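Local coordinates for hypothetical protein PG1100 (Porphyromonas gingivalis, PDB 1ZBS) that probably phosphorylates N-acetylglucosamine with ATP, as a putative sugar kinase of the actin-like ATPase (ASKHA) superfamily, at residues A[153-158]-A[197-202]; A[201-206]-A[210-215]; A[137-142]-A[146-151]. One frame throughout, in Å; residues are numbered along the deposited sequence.

Contact 1 (A[153-158]-A[197-202])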
loop_
_atom_site.group_PDB
_atom_site.type_symbol
_atom_site.label_atom_id
_atom_site.label_comp_id
_atom_site.label_asym_id
_atom_site.label_seq_id
_atom_site.Cartn_x
_atom_site.Cartn_y
_atom_site.Cartn_z
ATOM N N LEU A 153 2.679 -6.055 6.113
ATOM C CA LEU A 153 1.750 -6.798 6.952
ATOM C C LEU A 153 2.355 -6.868 8.355
ATOM O O LEU A 153 1.716 -6.521 9.352
ATOM C CB LEU A 153 1.523 -8.220 6.402
ATOM C CG LEU A 153 0.748 -8.351 5.086
ATOM C CD1 LEU A 153 0.681 -9.819 4.668
ATOM C CD2 LEU A 153 -0.676 -7.789 5.244
ATOM N N PHE A 154 3.609 -7.294 8.421
ATOM C CA PHE A 154 4.297 -7.420 9.696
ATOM C C PHE A 154 4.363 -6.136 10.538
ATOM O O PHE A 154 3.910 -6.129 11.683
ATOM C CB PHE A 154 5.705 -7.957 9.467
ATOM C CG PHE A 154 6.488 -8.132 10.727
ATOM C CD1 PHE A 154 6.161 -9.131 11.632
ATOM C CD2 PHE A 154 7.547 -7.287 11.017
ATOM C CE1 PHE A 154 6.884 -9.280 12.807
ATOM C CE2 PHE A 154 8.273 -7.427 12.187
ATOM C CZ PHE A 154 7.942 -8.426 13.082
ATOM N N ILE A 155 4.915 -5.051 9.995
ATOM C CA ILE A 155 5.010 -3.836 10.791
ATOM C C ILE A 155 3.620 -3.285 11.145
ATOM O O ILE A 155 3.430 -2.679 12.204
ATOM C CB ILE A 155 5.912 -2.747 10.103
ATOM C CG1 ILE A 155 5.152 -2.004 9.028
ATOM C CG2 ILE A 155 7.155 -3.387 9.498
ATOM C CD1 ILE A 155 4.563 -0.717 9.553
ATOM N N GLY A 156 2.638 -3.528 10.283
ATOM C CA GLY A 156 1.291 -3.056 10.561
ATOM C C GLY A 156 0.768 -3.685 11.843
ATOM O O GLY A 156 0.413 -2.988 12.796
ATOM N N SER A 157 0.732 -5.012 11.875
ATOM C CA SER A 157 0.249 -5.714 13.054
ATOM C C SER A 157 1.150 -5.452 14.258
ATOM O O SER A 157 0.685 -5.350 15.392
ATOM C CB SER A 157 0.196 -7.211 12.779
ATOM O OG SER A 157 1.479 -7.662 12.411
ATOM N N LEU A 158 2.448 -5.355 14.013
ATOM C CA LEU A 158 3.393 -5.097 15.094
ATOM C C LEU A 158 3.061 -3.757 15.769
ATOM O O LEU A 158 2.949 -3.665 16.990
ATOM C CB LEU A 158 4.803 -5.057 14.518
ATOM C CG LEU A 158 5.979 -4.824 15.453
ATOM C CD1 LEU A 158 6.376 -6.133 16.121
ATOM C CD2 LEU A 158 7.136 -4.279 14.644
ATOM N N ALA A 197 10.594 -4.310 2.287
ATOM C CA ALA A 197 11.172 -5.626 2.067
ATOM C C ALA A 197 12.512 -5.820 2.773
ATOM O O ALA A 197 13.057 -6.919 2.769
ATOM C CB ALA A 197 11.343 -5.871 0.567
ATOM N N GLY A 198 13.041 -4.764 3.382
ATOM C CA GLY A 198 14.319 -4.875 4.062
ATOM C C GLY A 198 14.246 -5.375 5.495
ATOM O O GLY A 198 15.256 -5.411 6.200
ATOM N N PHE A 199 13.057 -5.774 5.931
ATOM C CA PHE A 199 12.867 -6.259 7.287
ATOM C C PHE A 199 12.596 -7.749 7.300
ATOM O O PHE A 199 12.159 -8.313 8.307
ATOM C CB PHE A 199 11.703 -5.520 7.938
ATOM C CG PHE A 199 11.898 -4.035 7.997
ATOM C CD1 PHE A 199 12.958 -3.490 8.719
ATOM C CD2 PHE A 199 11.031 -3.179 7.333
ATOM C CE1 PHE A 199 13.146 -2.112 8.777
ATOM C CE2 PHE A 199 11.214 -1.799 7.388
ATOM C CZ PHE A 199 12.272 -1.267 8.110
ATOM N N SER A 200 12.865 -8.394 6.178
ATOM C CA SER A 200 12.627 -9.823 6.084
ATOM C C SER A 200 13.489 -10.625 7.067
ATOM O O SER A 200 12.987 -11.519 7.744
ATOM C CB SER A 200 12.862 -10.298 4.648
ATOM O OG SER A 200 12.216 -11.538 4.436
ATOM N N PRO A 201 14.793 -10.313 7.165
ATOM C CA PRO A 201 15.689 -11.026 8.080
ATOM C C PRO A 201 15.181 -11.082 9.524
ATOM O O PRO A 201 15.421 -12.057 10.238
ATOM C CB PRO A 201 16.993 -10.244 7.959
ATOM C CG PRO A 201 16.976 -9.805 6.526
ATOM C CD PRO A 201 15.544 -9.332 6.361
ATOM N N PHE A 202 14.488 -10.030 9.956
ATOM C CA PHE A 202 13.949 -9.974 11.314
ATOM C C PHE A 202 12.793 -10.970 11.440
ATOM O O PHE A 202 12.670 -11.694 12.436
ATOM C CB PHE A 202 13.439 -8.562 11.630
ATOM C CG PHE A 202 12.922 -8.409 13.031
ATOM C CD1 PHE A 202 13.792 -8.104 14.078
ATOM C CD2 PHE A 202 11.573 -8.625 13.315
ATOM C CE1 PHE A 202 13.326 -8.017 15.387
ATOM C CE2 PHE A 202 11.096 -8.541 14.623
ATOM C CZ PHE A 202 11.974 -8.239 15.666
#

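Contact 2 (A[201-206]-A[210-215])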
loop_
_atom_site.group_PDB
_atom_site.type_symbol
_atom_site.label_atom_id
_atom_site.label_comp_id
_atom_site.label_asym_id
_atom_site.label_seq_id
_atom_site.Cartn_x
_atom_site.Cartn_y
_atom_site.Cartn_z
ATOM N N PRO A 201 14.793 -10.313 7.165
ATOM C CA PRO A 201 15.689 -11.026 8.080
ATOM C C PRO A 201 15.181 -11.082 9.524
ATOM O O PRO A 201 15.421 -12.057 10.238
ATOM C CB PRO A 201 16.993 -10.244 7.959
ATOM C CG PRO A 201 16.976 -9.805 6.526
ATOM C CD PRO A 201 15.544 -9.332 6.361
ATOM N N PHE A 202 14.488 -10.030 9.956
ATOM C CA PHE A 202 13.949 -9.974 11.314
ATOM C C PHE A 202 12.793 -10.970 11.440
ATOM O O PHE A 202 12.670 -11.694 12.436
ATOM C CB PHE A 202 13.439 -8.562 11.630
ATOM C CG PHE A 202 12.922 -8.409 13.031
ATOM C CD1 PHE A 202 13.792 -8.104 14.078
ATOM C CD2 PHE A 202 11.573 -8.625 13.315
ATOM C CE1 PHE A 202 13.326 -8.017 15.387
ATOM C CE2 PHE A 202 11.096 -8.541 14.623
ATOM C CZ PHE A 202 11.974 -8.239 15.666
ATOM N N ILE A 203 11.946 -10.994 10.415
ATOM C CA ILE A 203 10.802 -11.889 10.379
ATOM C C ILE A 203 11.262 -13.348 10.342
ATOM O O ILE A 203 10.848 -14.164 11.174
ATOM C CB ILE A 203 9.917 -11.586 9.151
ATOM C CG1 ILE A 203 9.326 -10.173 9.287
ATOM C CG2 ILE A 203 8.832 -12.635 9.014
ATOM C CD1 ILE A 203 8.500 -9.696 8.090
ATOM N N ALA A 204 12.133 -13.670 9.393
ATOM C CA ALA A 204 12.635 -15.030 9.265
ATOM C C ALA A 204 13.252 -15.510 10.572
ATOM O O ALA A 204 13.119 -16.678 10.939
ATOM C CB ALA A 204 13.667 -15.105 8.144
ATOM N N GLN A 205 13.921 -14.608 11.280
ATOM C CA GLN A 205 14.560 -14.974 12.538
ATOM C C GLN A 205 13.587 -15.110 13.707
ATOM O O GLN A 205 13.992 -15.464 14.811
ATOM C CB GLN A 205 15.660 -13.960 12.880
ATOM C CG GLN A 205 16.944 -14.186 12.088
ATOM C CD GLN A 205 18.022 -13.160 12.381
ATOM O OE1 GLN A 205 18.262 -12.793 13.535
ATOM N NE2 GLN A 205 18.696 -12.706 11.333
ATOM N N HIS A 206 12.307 -14.861 13.451
ATOM C CA HIS A 206 11.295 -14.936 14.491
ATOM C C HIS A 206 10.132 -15.857 14.167
ATOM O O HIS A 206 9.069 -15.764 14.786
ATOM C CB HIS A 206 10.772 -13.534 14.797
ATOM C CG HIS A 206 11.713 -12.710 15.620
ATOM N ND1 HIS A 206 11.835 -12.866 16.983
ATOM C CD2 HIS A 206 12.591 -11.741 15.269
ATOM C CE1 HIS A 206 12.749 -12.026 17.439
ATOM N NE2 HIS A 206 13.222 -11.333 16.418
ATOM N N PRO A 210 4.353 -17.856 16.901
ATOM C CA PRO A 210 3.086 -18.141 16.211
ATOM C C PRO A 210 2.583 -17.031 15.288
ATOM O O PRO A 210 2.441 -17.230 14.081
ATOM C CB PRO A 210 2.120 -18.398 17.366
ATOM C CG PRO A 210 2.999 -19.057 18.370
ATOM C CD PRO A 210 4.242 -18.186 18.333
ATOM N N ALA A 211 2.308 -15.869 15.875
ATOM C CA ALA A 211 1.811 -14.716 15.134
ATOM C C ALA A 211 2.622 -14.418 13.876
ATOM O O ALA A 211 2.066 -14.047 12.846
ATOM C CB ALA A 211 1.797 -13.496 16.042
ATOM N N VAL A 212 3.936 -14.578 13.967
ATOM C CA VAL A 212 4.833 -14.318 12.843
ATOM C C VAL A 212 4.688 -15.392 11.771
ATOM O O VAL A 212 4.519 -15.081 10.592
ATOM C CB VAL A 212 6.310 -14.270 13.319
ATOM C CG1 VAL A 212 7.247 -14.079 12.140
ATOM C CG2 VAL A 212 6.490 -13.135 14.319
ATOM N N TYR A 213 4.755 -16.655 12.195
ATOM C CA TYR A 213 4.642 -17.794 11.290
ATOM C C TYR A 213 3.311 -17.815 10.522
ATOM O O TYR A 213 3.301 -17.997 9.308
ATOM C CB TYR A 213 4.826 -19.111 12.070
ATOM C CG TYR A 213 4.870 -20.348 11.191
ATOM C CD1 TYR A 213 3.699 -20.907 10.674
ATOM C CD2 TYR A 213 6.087 -20.920 10.820
ATOM C CE1 TYR A 213 3.740 -22.002 9.804
ATOM C CE2 TYR A 213 6.141 -22.013 9.950
ATOM C CZ TYR A 213 4.964 -22.546 9.443
ATOM O OH TYR A 213 5.014 -23.598 8.554
ATOM N N SER A 214 2.194 -17.625 11.215
ATOM C CA SER A 214 0.913 -17.645 10.532
ATOM C C SER A 214 0.811 -16.467 9.557
ATOM O O SER A 214 0.139 -16.559 8.529
ATOM C CB SER A 214 -0.241 -17.598 11.531
ATOM O OG SER A 214 -0.362 -16.312 12.106
ATOM N N LEU A 215 1.478 -15.359 9.879
ATOM C CA LEU A 215 1.461 -14.196 8.997
ATOM C C LEU A 215 2.149 -14.548 7.672
ATOM O O LEU A 215 1.623 -14.263 6.595
ATOM C CB LEU A 215 2.155 -13.002 9.664
ATOM C CG LEU A 215 2.286 -11.711 8.838
ATOM C CD1 LEU A 215 2.323 -10.487 9.773
ATOM C CD2 LEU A 215 3.550 -11.775 7.988
#

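Contact 3 (A[137-142]-A[146-151])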
loop_
_atom_site.group_PDB
_atom_site.type_symbol
_atom_site.label_atom_id
_atom_site.label_comp_id
_atom_site.label_asym_id
_atom_site.label_seq_id
_atom_site.Cartn_x
_atom_site.Cartn_y
_atom_site.Cartn_z
ATOM N N LEU A 137 0.703 -6.848 -9.751
ATOM C CA LEU A 137 -0.010 -5.700 -9.210
ATOM C C LEU A 137 0.745 -4.837 -8.198
ATOM O O LEU A 137 0.209 -3.833 -7.738
ATOM C CB LEU A 137 -1.352 -6.171 -8.611
ATOM C CG LEU A 137 -2.597 -6.089 -9.500
ATOM C CD1 LEU A 137 -2.238 -6.398 -10.936
ATOM C CD2 LEU A 137 -3.671 -7.007 -8.976
ATOM N N GLY A 138 1.972 -5.214 -7.844
ATOM C CA GLY A 138 2.740 -4.400 -6.908
ATOM C C GLY A 138 2.506 -4.651 -5.425
ATOM O O GLY A 138 1.562 -5.344 -5.041
ATOM N N TYR A 139 3.367 -4.059 -4.595
ATOM C CA TYR A 139 3.313 -4.234 -3.147
ATOM C C TYR A 139 2.087 -3.625 -2.481
ATOM O O TYR A 139 1.814 -3.889 -1.306
ATOM C CB TYR A 139 4.576 -3.675 -2.484
ATOM C CG TYR A 139 4.560 -2.180 -2.278
ATOM C CD1 TYR A 139 4.686 -1.303 -3.348
ATOM C CD2 TYR A 139 4.379 -1.643 -1.012
ATOM C CE1 TYR A 139 4.629 0.083 -3.160
ATOM C CE2 TYR A 139 4.319 -0.268 -0.808
ATOM C CZ TYR A 139 4.442 0.589 -1.885
ATOM O OH TYR A 139 4.353 1.953 -1.677
ATOM N N ILE A 140 1.342 -2.807 -3.211
ATOM C CA ILE A 140 0.146 -2.228 -2.620
ATOM C C ILE A 140 -1.103 -3.018 -3.013
ATOM O O ILE A 140 -1.916 -3.370 -2.152
ATOM C CB ILE A 140 -0.026 -0.728 -3.005
ATOM C CG1 ILE A 140 1.119 0.100 -2.393
ATOM C CG2 ILE A 140 -1.370 -0.199 -2.490
ATOM C CD1 ILE A 140 1.067 1.588 -2.740
ATOM N N LEU A 141 -1.251 -3.335 -4.293
ATOM C CA LEU A 141 -2.439 -4.083 -4.744
ATOM C C LEU A 141 -2.285 -5.603 -4.796
ATOM O O LEU A 141 -3.284 -6.326 -4.821
ATOM C CB LEU A 141 -2.864 -3.601 -6.129
ATOM C CG LEU A 141 -3.262 -2.134 -6.214
ATOM C CD1 LEU A 141 -3.492 -1.741 -7.669
ATOM C CD2 LEU A 141 -4.513 -1.908 -5.377
ATOM N N GLY A 142 -1.041 -6.079 -4.831
ATOM C CA GLY A 142 -0.803 -7.508 -4.910
ATOM C C GLY A 142 0.514 -7.995 -4.333
ATOM O O GLY A 142 0.759 -7.876 -3.131
ATOM N N SER A 146 5.419 -11.690 -1.190
ATOM C CA SER A 146 6.660 -10.989 -1.494
ATOM C C SER A 146 7.195 -10.351 -0.214
ATOM O O SER A 146 6.440 -10.123 0.726
ATOM C CB SER A 146 6.399 -9.872 -2.503
ATOM O OG SER A 146 5.618 -8.867 -1.878
ATOM N N GLY A 147 8.488 -10.041 -0.201
ATOM C CA GLY A 147 9.095 -9.432 0.965
ATOM C C GLY A 147 8.560 -8.052 1.295
ATOM O O GLY A 147 8.592 -7.638 2.451
ATOM N N ALA A 148 8.085 -7.319 0.295
ATOM C CA ALA A 148 7.535 -6.001 0.574
ATOM C C ALA A 148 6.193 -6.189 1.268
ATOM O O ALA A 148 5.869 -5.469 2.210
ATOM C CB ALA A 148 7.357 -5.201 -0.711
ATOM N N VAL A 149 5.415 -7.166 0.819
ATOM C CA VAL A 149 4.126 -7.378 1.441
ATOM C C VAL A 149 4.265 -7.969 2.834
ATOM O O VAL A 149 3.575 -7.540 3.756
ATOM C CB VAL A 149 3.225 -8.241 0.564
ATOM C CG1 VAL A 149 1.936 -8.579 1.309
ATOM C CG2 VAL A 149 2.895 -7.476 -0.707
ATOM N N LEU A 150 5.158 -8.940 3.001
ATOM C CA LEU A 150 5.384 -9.526 4.321
ATOM C C LEU A 150 5.748 -8.383 5.256
ATOM O O LEU A 150 5.263 -8.299 6.380
ATOM C CB LEU A 150 6.544 -10.520 4.278
ATOM C CG LEU A 150 6.331 -11.800 3.462
ATOM C CD1 LEU A 150 7.600 -12.670 3.547
ATOM C CD2 LEU A 150 5.121 -12.551 3.993
ATOM N N GLY A 151 6.604 -7.493 4.766
ATOM C CA GLY A 151 7.021 -6.351 5.556
ATOM C C GLY A 151 5.896 -5.416 5.984
ATOM O O GLY A 151 5.808 -5.068 7.162
#

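Contact 1 (A[153-158]-A[197-202])
F154 extends its ring from helix 147-159 toward the ring of F202, the last residue of 197-202. In both phenylalanines CG lies anti to the backbone N (chi1 -179° and -177°), which swings each ring out from its helix toward the other. The two side chains cross at about a right angle and meet rim to rim: F154 CZ lies 3.5 Å from F202 CE2, and the centroids are 5.8 Å apart with planes at 48°. Neither ring lies over the face of the other, so this is an edge contact of carbon on carbon rather than a stack. Phenylalanine suits both places, since a long flat group can span the gap between two backbones and is entirely apolar at its far end.

I155, the next residue, approaches F199 more loosely, with CG2 at 4.4 Å from F199 CD2. A branched chain here offers a methyl to the aromatic ring. F199 lies within a type I turn from A197 to S200 and is the N-cap of helix 200-204, so the helix start brings F199 and F202 to the same partner helix.

Around this apolar contact, the rings of F199 and F202 both meet F171 of helix 167-174 edge-to-face, while helix 210-229 receives L153 and S157, and I155 packs against L141 of the second subunit.

Contact 2 (A[201-206]-A[210-215])
The helix–loop–helix connection between helix 200-204 and helix 210-229 is closed by V212, which packs against I203 and H206. The CA atoms of H206 and V212 are 6.7 Å apart, so the first turn of helix 210-229 lies close beside the residues that end helix 200-204.

V212 is the centre of the contact, its CB directed at the earlier segment. Its CB lies 3.5 Å from H206 O, and both methyls also reach this carbonyl, so the oxygen rests against the branched end of the valine. One of these methyls, CG1, is anti to the backbone N (chi1 177°); from there it comes within 3.7 Å of I203 O and 3.8 Å of I203 CG2. The CG2 branch of I203 is likewise anti to its own backbone N, which leaves the longer CG1 arm to turn elsewhere, and I203 also packs on F154 of helix 147-159. A beta-branched valine fits well here: it is short enough for the close backbone approach, yet sets CG1 against both carbonyl oxygens and CG2 against that of H206.

The carbonyl of I203 has a second role, accepting from H206 N at 2.8 Å in a tight final turn, just after Q205 N has bonded to P201 O at 3.1 Å. These bonds hold the end of the first helix in shape where V212 meets it.

Further along helix 210-229, L215 sets the corner against L153 and S157 of helix 147-159. The packing of V212 on I203 across the loop is typical of a short helix–loop–helix corner, where the first turn of one helix rests on the end of the one before.

Contact 3 (A[137-142]-A[146-151])
With chi1 at 81°, Y139 places its CG between the backbone N and the carbonyl carbon, while V149 has CG1 anti to the backbone N (chi1 174°), which leaves CG2 anti to the carbonyl carbon and facing 137-142; the first turns its ring away from 146-151 and the second carries a methyl to the backbone of 137-142. There V149 CG2 lies 3.3 Å from G142 O and 3.8 Å from Y139 O. At the other point of contact, Y139 CB touches A148 CB at 3.6 Å, and the compact alanine allows the two backbones to come close.

S146 suits the N-cap, where its OG accepts from V149 N (3.2 Å, 159°), holding V149 in the helix's first turn. Glycine is likewise apt at both ends of the short helical turn: G138 has a positive phi that disfavours a side chain, and at G142 the space a CB would occupy is taken by L137 CB. G142 N bonds to G138 O at 2.7 Å.

Y187 of the second subunit bonds through its hydroxyl to the backbone of this turn, and Y139 O accepts from R152 NE. The ring of Y139 packs on helix 192-197, and backbone bonds join G147 and A148 to G117 and T118, just beyond strand 111-116.

From the N terminus, contact 3 comes first, closing the short loop between helix 138-141 and the start of helix 147-159. The same helix then runs on into contact 1, which closes a much longer, largely helical excursion and brings the chain back at 197-202. Contact 2 begins on that returning segment, sharing P201 and F202 with contact 1, and turns at once into helix 210-229. Contact 3 thus closes before contact 1 opens, contact 2 begins where contact 1 ends, and none nests inside another. In space they also touch: A197 CB packs on the backbone of G147 and A148, I203 CD1 on F154 CB, and L215 on L150, so helix 147-159 is joined to both later helices.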